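Local coordinates for protein pectate lyase (Cellvibrio cellulosa, PDB 1GXM) that cleaves pectate (polygalacturonate) by beta-elimination, this chain being the catalytic module of a longer polysaccharide lyase, at residues 26-31 / 76-81; 82-87 / 151-156. All blocks are in the same frame, centred on the assembly; numbering follows the deposited sequence. Where two conformers were deposited one is given.

Interaction 1. Residues 26-31 / 76-81; sequences NNARTK and TITEMV. With GOL (glycerol), chain E.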
loop_
_atom_site.group_PDB
_atom_site.type_symbol
_atom_site.label_atom_id
_atom_site.label_comp_id
_atom_site.label_asym_id
_atom_site.label_seq_id
_atom_site.Cartn_x
_atom_site.Cartn_y
_atom_site.Cartn_z
ATOM N N ASN A 26 -0.539 9.926 -9.048
ATOM C CA ASN A 26 -0.330 11.139 -9.819
ATOM C C ASN A 26 0.915 11.873 -9.370
ATOM O O ASN A 26 1.639 12.422 -10.198
ATOM C CB ASN A 26 -1.588 12.000 -9.820
ATOM C CG ASN A 26 -2.654 11.432 -10.762
ATOM O OD1 ASN A 26 -2.379 11.161 -11.946
ATOM N ND2 ASN A 26 -3.855 11.211 -10.242
ATOM N N ASN A 27 1.201 11.858 -8.075
ATOM C CA ASN A 27 2.454 12.422 -7.575
ATOM C C ASN A 27 3.674 11.688 -8.107
ATOM O O ASN A 27 4.698 12.304 -8.414
ATOM C CB ASN A 27 2.488 12.335 -6.077
ATOM C CG ASN A 27 1.752 13.486 -5.423
ATOM O OD1 ASN A 27 1.328 13.392 -4.269
ATOM N ND2 ASN A 27 1.474 14.528 -6.201
ATOM N N ALA A 28 3.578 10.370 -8.215
ATOM C CA ALA A 28 4.710 9.556 -8.665
ATOM C C ALA A 28 5.119 9.889 -10.098
ATOM O O ALA A 28 6.241 9.652 -10.507
ATOM C CB ALA A 28 4.388 8.083 -8.554
ATOM N N ARG A 29 4.177 10.403 -10.876
ATOM C CA ARG A 29 4.446 10.761 -12.262
ATOM C C ARG A 29 5.617 11.720 -12.405
ATOM O O ARG A 29 6.335 11.670 -13.415
ATOM C CB ARG A 29 3.201 11.351 -12.905
ATOM C CG ARG A 29 2.102 10.327 -13.061
ATOM C CD ARG A 29 0.780 10.937 -13.410
ATOM N NE ARG A 29 0.756 11.467 -14.764
ATOM C CZ ARG A 29 -0.305 12.028 -15.330
ATOM N NH1 ARG A 29 -1.444 12.132 -14.663
ATOM N NH2 ARG A 29 -0.220 12.486 -16.575
ATOM N N THR A 30 5.804 12.554 -11.390
ATOM C CA THR A 30 6.909 13.504 -11.328
ATOM C C THR A 30 7.739 13.340 -10.067
ATOM O O THR A 30 8.203 14.317 -9.494
ATOM C CB THR A 30 6.383 14.955 -11.425
ATOM O OG1 THR A 30 5.489 15.244 -10.334
ATOM C CG2 THR A 30 5.573 15.156 -12.691
ATOM N N LYS A 31 7.942 12.098 -9.627
ATOM C CA LYS A 31 8.662 11.859 -8.375
ATOM C C LYS A 31 10.069 12.441 -8.437
ATOM O O LYS A 31 10.543 13.008 -7.459
ATOM C CB LYS A 31 8.752 10.361 -8.070
ATOM C CG LYS A 31 9.401 10.040 -6.724
ATOM C CD LYS A 31 8.459 10.318 -5.559
ATOM C CE LYS A 31 9.196 10.798 -4.315
ATOM N NZ LYS A 31 10.394 9.982 -3.980
ATOM N N THR A 76 9.589 0.018 -7.565
ATOM C CA THR A 76 8.976 -0.532 -8.758
ATOM C C THR A 76 7.754 0.274 -9.158
ATOM O O THR A 76 7.685 0.809 -10.269
ATOM C CB THR A 76 8.650 -2.021 -8.622
ATOM O OG1 THR A 76 9.868 -2.737 -8.384
ATOM C CG2 THR A 76 8.134 -2.573 -9.960
ATOM N N ILE A 77 6.802 0.389 -8.249
ATOM C CA ILE A 77 5.562 1.079 -8.544
ATOM C C ILE A 77 5.796 2.557 -8.823
ATOM O O ILE A 77 5.169 3.119 -9.721
ATOM C CB ILE A 77 4.493 0.830 -7.448
ATOM C CG1 ILE A 77 4.967 1.261 -6.059
ATOM C CG2 ILE A 77 4.102 -0.638 -7.481
ATOM C CD1 ILE A 77 3.885 1.189 -4.974
ATOM N N THR A 78 6.720 3.179 -8.114
ATOM C CA THR A 78 6.990 4.591 -8.333
ATOM C C THR A 78 7.765 4.764 -9.627
ATOM O O THR A 78 7.406 5.577 -10.462
ATOM C CB THR A 78 7.779 5.170 -7.183
ATOM O OG1 THR A 78 7.097 4.925 -5.947
ATOM C CG2 THR A 78 7.850 6.678 -7.311
ATOM N N GLU A 79 8.835 3.998 -9.784
ATOM C CA GLU A 79 9.665 4.081 -10.984
ATOM C C GLU A 79 8.852 3.868 -12.246
ATOM O O GLU A 79 9.035 4.575 -13.245
ATOM C CB GLU A 79 10.811 3.057 -10.943
ATOM C CG GLU A 79 11.909 3.374 -9.947
ATOM C CD GLU A 79 11.670 2.843 -8.561
ATOM O OE1 GLU A 79 10.523 2.509 -8.221
ATOM O OE2 GLU A 79 12.643 2.773 -7.793
ATOM N N MET A 80 7.936 2.918 -12.230
ATOM C CA MET A 80 7.209 2.598 -13.461
ATOM C C MET A 80 6.219 3.701 -13.820
ATOM O O MET A 80 6.015 3.976 -15.007
ATOM C CB MET A 80 6.574 1.215 -13.430
ATOM C CG MET A 80 5.207 1.186 -12.874
ATOM S SD MET A 80 4.873 -0.398 -12.267
ATOM C CE MET A 80 4.046 -1.143 -13.657
ATOM N N VAL A 81 5.618 4.340 -12.819
ATOM C CA VAL A 81 4.670 5.407 -13.083
ATOM C C VAL A 81 5.453 6.590 -13.644
ATOM O O VAL A 81 5.073 7.207 -14.637
ATOM C CB VAL A 81 3.893 5.794 -11.815
ATOM C CG1 VAL A 81 3.105 7.077 -12.022
ATOM C CG2 VAL A 81 2.958 4.658 -11.410
HETATM C C1 GOL E . 10.180 6.171 -4.153
HETATM O O1 GOL E . 10.319 7.055 -3.068
HETATM C C2 GOL E . 11.395 5.265 -4.197
HETATM O O2 GOL E . 12.570 6.032 -4.367
HETATM C C3 GOL E . 11.235 4.297 -5.360
HETATM O O3 GOL E . 12.310 3.389 -5.276
#
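The methyl of Ala28 meets two branches from the same face of helix 77-90: its CB lies 3.8 Å from Val81 CG1 and 3.9 Å from Thr78 CG2. Thr78 and Val81 are three residues apart on that helix, so both project to one side, and Ala28, whose side chain is directed at them from helix 20-28, touches both. Val81 presents CG1, which stands anti to the backbone N (chi1 169°) and also receives the aliphatic part of Arg29, with Arg29 CG 3.6 Å from Val81 CG1. Thr78 divides its two branches. CG2 takes the apolar contacts, including Lys31 CG at 3.7 Å, and the two side chains cross obliquely; OG1 is instead hydrogen-bonded to Gly74 O.

Past CD, Arg29 ends in its polar guanidinium. Its NH1 reaches back to Asn26 OD1 at 3.0 Å along a fairly straight path (N-H...O 159°), with the oxygen only 4° out of the guanidinium plane, while NE pairs with Glu85. A glycerol, probably from the crystallisation liquor, gives a bond from its O3 to Glu79 OE2 at 2.6 Å. In one of the two modelled conformers of Lys31, NZ lies 3.1 Å from glycerol O1, so a bridge between the segments through this molecule is doubtful.

No direct hydrogen bond crosses between the segments. Within the catalytic module, the join of helix 20-28 and the residues after it to helix 77-90 therefore depends on carbon-to-carbon packing, while the guanidinium of Arg29 is satisfied by Asn26 and Glu85 rather than by residues 76-81.

Interaction 2. Residues 82-87 / 151-156; sequences FLAEVY and RAPFDT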
loop_
_atom_site.group_PDB
_atom_site.type_symbol
_atom_site.label_atom_id
_atom_site.label_comp_id
_atom_site.label_asym_id
_atom_site.label_seq_id
_atom_site.Cartn_x
_atom_site.Cartn_y
_atom_site.Cartn_z
ATOM N N PHE A 82 6.562 6.906 -12.990
ATOM C CA PHE A 82 7.460 7.952 -13.435
ATOM C C PHE A 82 7.921 7.747 -14.866
ATOM O O PHE A 82 7.813 8.653 -15.700
ATOM C CB PHE A 82 8.633 8.005 -12.466
ATOM C CG PHE A 82 9.759 8.863 -12.928
ATOM C CD1 PHE A 82 9.608 10.238 -13.032
ATOM C CD2 PHE A 82 10.969 8.290 -13.259
ATOM C CE1 PHE A 82 10.675 11.020 -13.463
ATOM C CE2 PHE A 82 12.021 9.048 -13.673
ATOM C CZ PHE A 82 11.885 10.414 -13.769
ATOM N N LEU A 83 8.386 6.558 -15.197
ATOM C CA LEU A 83 8.908 6.347 -16.545
ATOM C C LEU A 83 7.780 6.306 -17.565
ATOM O O LEU A 83 7.980 6.634 -18.724
ATOM C CB LEU A 83 9.756 5.082 -16.624
ATOM C CG LEU A 83 11.079 5.128 -15.868
ATOM C CD1 LEU A 83 11.836 3.870 -16.100
ATOM C CD2 LEU A 83 11.889 6.333 -16.264
ATOM N N ALA A 84 6.576 5.936 -17.150
ATOM C CA ALA A 84 5.442 5.985 -18.062
ATOM C C ALA A 84 5.153 7.421 -18.434
ATOM O O ALA A 84 4.817 7.725 -19.585
ATOM C CB ALA A 84 4.213 5.322 -17.446
ATOM N N GLU A 85 5.256 8.304 -17.448
ATOM C CA GLU A 85 5.055 9.730 -17.663
ATOM C C GLU A 85 6.158 10.269 -18.565
ATOM O O GLU A 85 5.900 11.022 -19.472
ATOM C CB GLU A 85 5.023 10.483 -16.339
ATOM C CG GLU A 85 4.892 11.990 -16.481
ATOM C CD GLU A 85 3.542 12.449 -17.001
ATOM O OE1 GLU A 85 2.572 11.685 -16.955
ATOM O OE2 GLU A 85 3.434 13.620 -17.460
ATOM N N VAL A 86 7.393 9.861 -18.329
ATOM C CA VAL A 86 8.495 10.270 -19.192
ATOM C C VAL A 86 8.261 9.811 -20.615
ATOM O O VAL A 86 8.505 10.576 -21.550
ATOM C CB VAL A 86 9.845 9.735 -18.665
ATOM C CG1 VAL A 86 10.953 9.975 -19.681
ATOM C CG2 VAL A 86 10.192 10.376 -17.358
ATOM N N TYR A 87 7.792 8.586 -20.801
ATOM C CA TYR A 87 7.452 8.096 -22.122
ATOM C C TYR A 87 6.350 8.937 -22.761
ATOM O O TYR A 87 6.427 9.303 -23.946
ATOM C CB TYR A 87 7.052 6.624 -22.095
ATOM C CG TYR A 87 6.658 6.148 -23.464
ATOM C CD1 TYR A 87 7.554 6.252 -24.525
ATOM C CD2 TYR A 87 5.401 5.633 -23.712
ATOM C CE1 TYR A 87 7.190 5.850 -25.811
ATOM C CE2 TYR A 87 5.038 5.208 -24.984
ATOM C CZ TYR A 87 5.939 5.332 -26.035
ATOM O OH TYR A 87 5.578 4.908 -27.297
ATOM N N ARG A 151 -5.704 5.046 -17.954
ATOM C CA ARG A 151 -5.590 6.331 -17.279
ATOM C C ARG A 151 -4.177 6.821 -17.372
ATOM O O ARG A 151 -3.244 6.033 -17.323
ATOM C CB ARG A 151 -5.945 6.244 -15.795
ATOM C CG ARG A 151 -7.330 5.826 -15.536
ATOM C CD ARG A 151 -7.826 6.100 -14.139
ATOM N NE ARG A 151 -9.101 5.415 -13.971
ATOM C CZ ARG A 151 -9.282 4.271 -13.334
ATOM N NH1 ARG A 151 -8.282 3.666 -12.692
ATOM N NH2 ARG A 151 -10.490 3.734 -13.304
ATOM N N ALA A 152 -4.026 8.132 -17.483
ATOM C CA ALA A 152 -2.729 8.779 -17.483
ATOM C C ALA A 152 -1.914 8.291 -16.292
ATOM O O ALA A 152 -2.417 8.251 -15.173
ATOM C CB ALA A 152 -2.903 10.293 -17.406
ATOM N N PRO A 153 -0.635 7.998 -16.475
ATOM C CA PRO A 153 0.145 8.193 -17.714
ATOM C C PRO A 153 0.123 7.044 -18.715
ATOM O O PRO A 153 0.960 7.049 -19.629
ATOM C CB PRO A 153 1.557 8.334 -17.162
ATOM C CG PRO A 153 1.552 7.431 -15.970
ATOM C CD PRO A 153 0.193 7.518 -15.363
ATOM N N PHE A 154 -0.799 6.104 -18.567
ATOM C CA PHE A 154 -0.834 4.885 -19.376
ATOM C C PHE A 154 -1.823 5.007 -20.528
ATOM O O PHE A 154 -2.247 4.002 -21.112
ATOM C CB PHE A 154 -1.194 3.687 -18.503
ATOM C CG PHE A 154 -0.301 3.545 -17.305
ATOM C CD1 PHE A 154 1.018 3.134 -17.459
ATOM C CD2 PHE A 154 -0.759 3.840 -16.040
ATOM C CE1 PHE A 154 1.860 3.009 -16.349
ATOM C CE2 PHE A 154 0.084 3.711 -14.928
ATOM C CZ PHE A 154 1.386 3.312 -15.085
ATOM N N ASP A 155 -2.156 6.245 -20.867
ATOM C CA ASP A 155 -3.049 6.514 -22.020
ATOM C C ASP A 155 -2.216 6.826 -23.267
ATOM O O ASP A 155 -2.486 7.771 -24.017
ATOM C CB ASP A 155 -4.057 7.629 -21.717
ATOM C CG ASP A 155 -3.404 8.948 -21.374
ATOM O OD1 ASP A 155 -2.193 8.993 -21.058
ATOM O OD2 ASP A 155 -4.043 10.017 -21.389
ATOM N N THR A 156 -1.196 6.005 -23.467
ATOM C CA THR A 156 -0.313 6.067 -24.617
ATOM C C THR A 156 -0.319 4.695 -25.251
ATOM O O THR A 156 -1.080 3.815 -24.873
ATOM C CB THR A 156 1.118 6.443 -24.196
ATOM O OG1 THR A 156 1.662 5.418 -23.355
ATOM C CG2 THR A 156 1.138 7.682 -23.315
HETATM O O HOH W 1 2.993 5.959 -20.974
#
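A type VI turn with a cis peptide before Pro153, in the loop between helices 136-148 and 161-181, puts Pro153 and Phe154 against Ala84 and Glu85 of helix 77-90. Ala84 CB is the apolar centre of the contact: it lies 3.7 Å from Pro153 CG and 3.5 Å from Phe154 CE1, approaching the phenyl ring obliquely. Phe154 starts away from the helix at its CB, but the outer part of the ring returns to the alanine. Glu85 crosses the proline at about a right angle, with OE1 3.5 Å from Pro153 CB, and the same oxygen is engaged by Arg29.

The turn is identified by Phe154 N donating to Arg151 O at 2.7 Å, by the cis bond, and by the Pro153 backbone angles of -88° and 15°, close to the VIa form. Within the turn, Pro153 CG lies over the centre of the Phe154 ring, 4.1 Å above its plane, while Val143, Phe146 and Ala147 of helix 136-148 pack on that ring too.

Polar linkage across the contact passes through a water, which donates to Ala84 O at 2.9 Å and to Pro153 O at 2.7 Å and accepts from Thr156 OG1. With chi1 at 64°, that OG1 sits between the backbone N and the carbonyl carbon, where it also receives Val158 N. Tyr87 turns its ring edge to Thr156, CE2 lying 3.8 Å from Thr156 OG1, and its hydroxyl bonds to Asp157 further along the loop.

Overall arrangement
Both contacts use helix 77-90, in succession along it: interaction 1 takes its first residues and interaction 2 the next six, with centres about 9 Å apart. Both are largely buried, but interaction 1 lies nearer the centre of the chain (about 14 Å against 20 Å) and includes one exposed residue, Lys31. They differ in partner and chemistry: interaction 1 joins helix 77-90 to helix 20-28 and the residues after it through aliphatic groups, whereas interaction 2 sets it against an irregular loop with a proline, aromatic rings and a bridging water. The salt bridge from Arg29 NE to Glu85 OE1, 2.9 Å, ties the two contacts together, and Arg29 NH2 also packs on Ala152 CB.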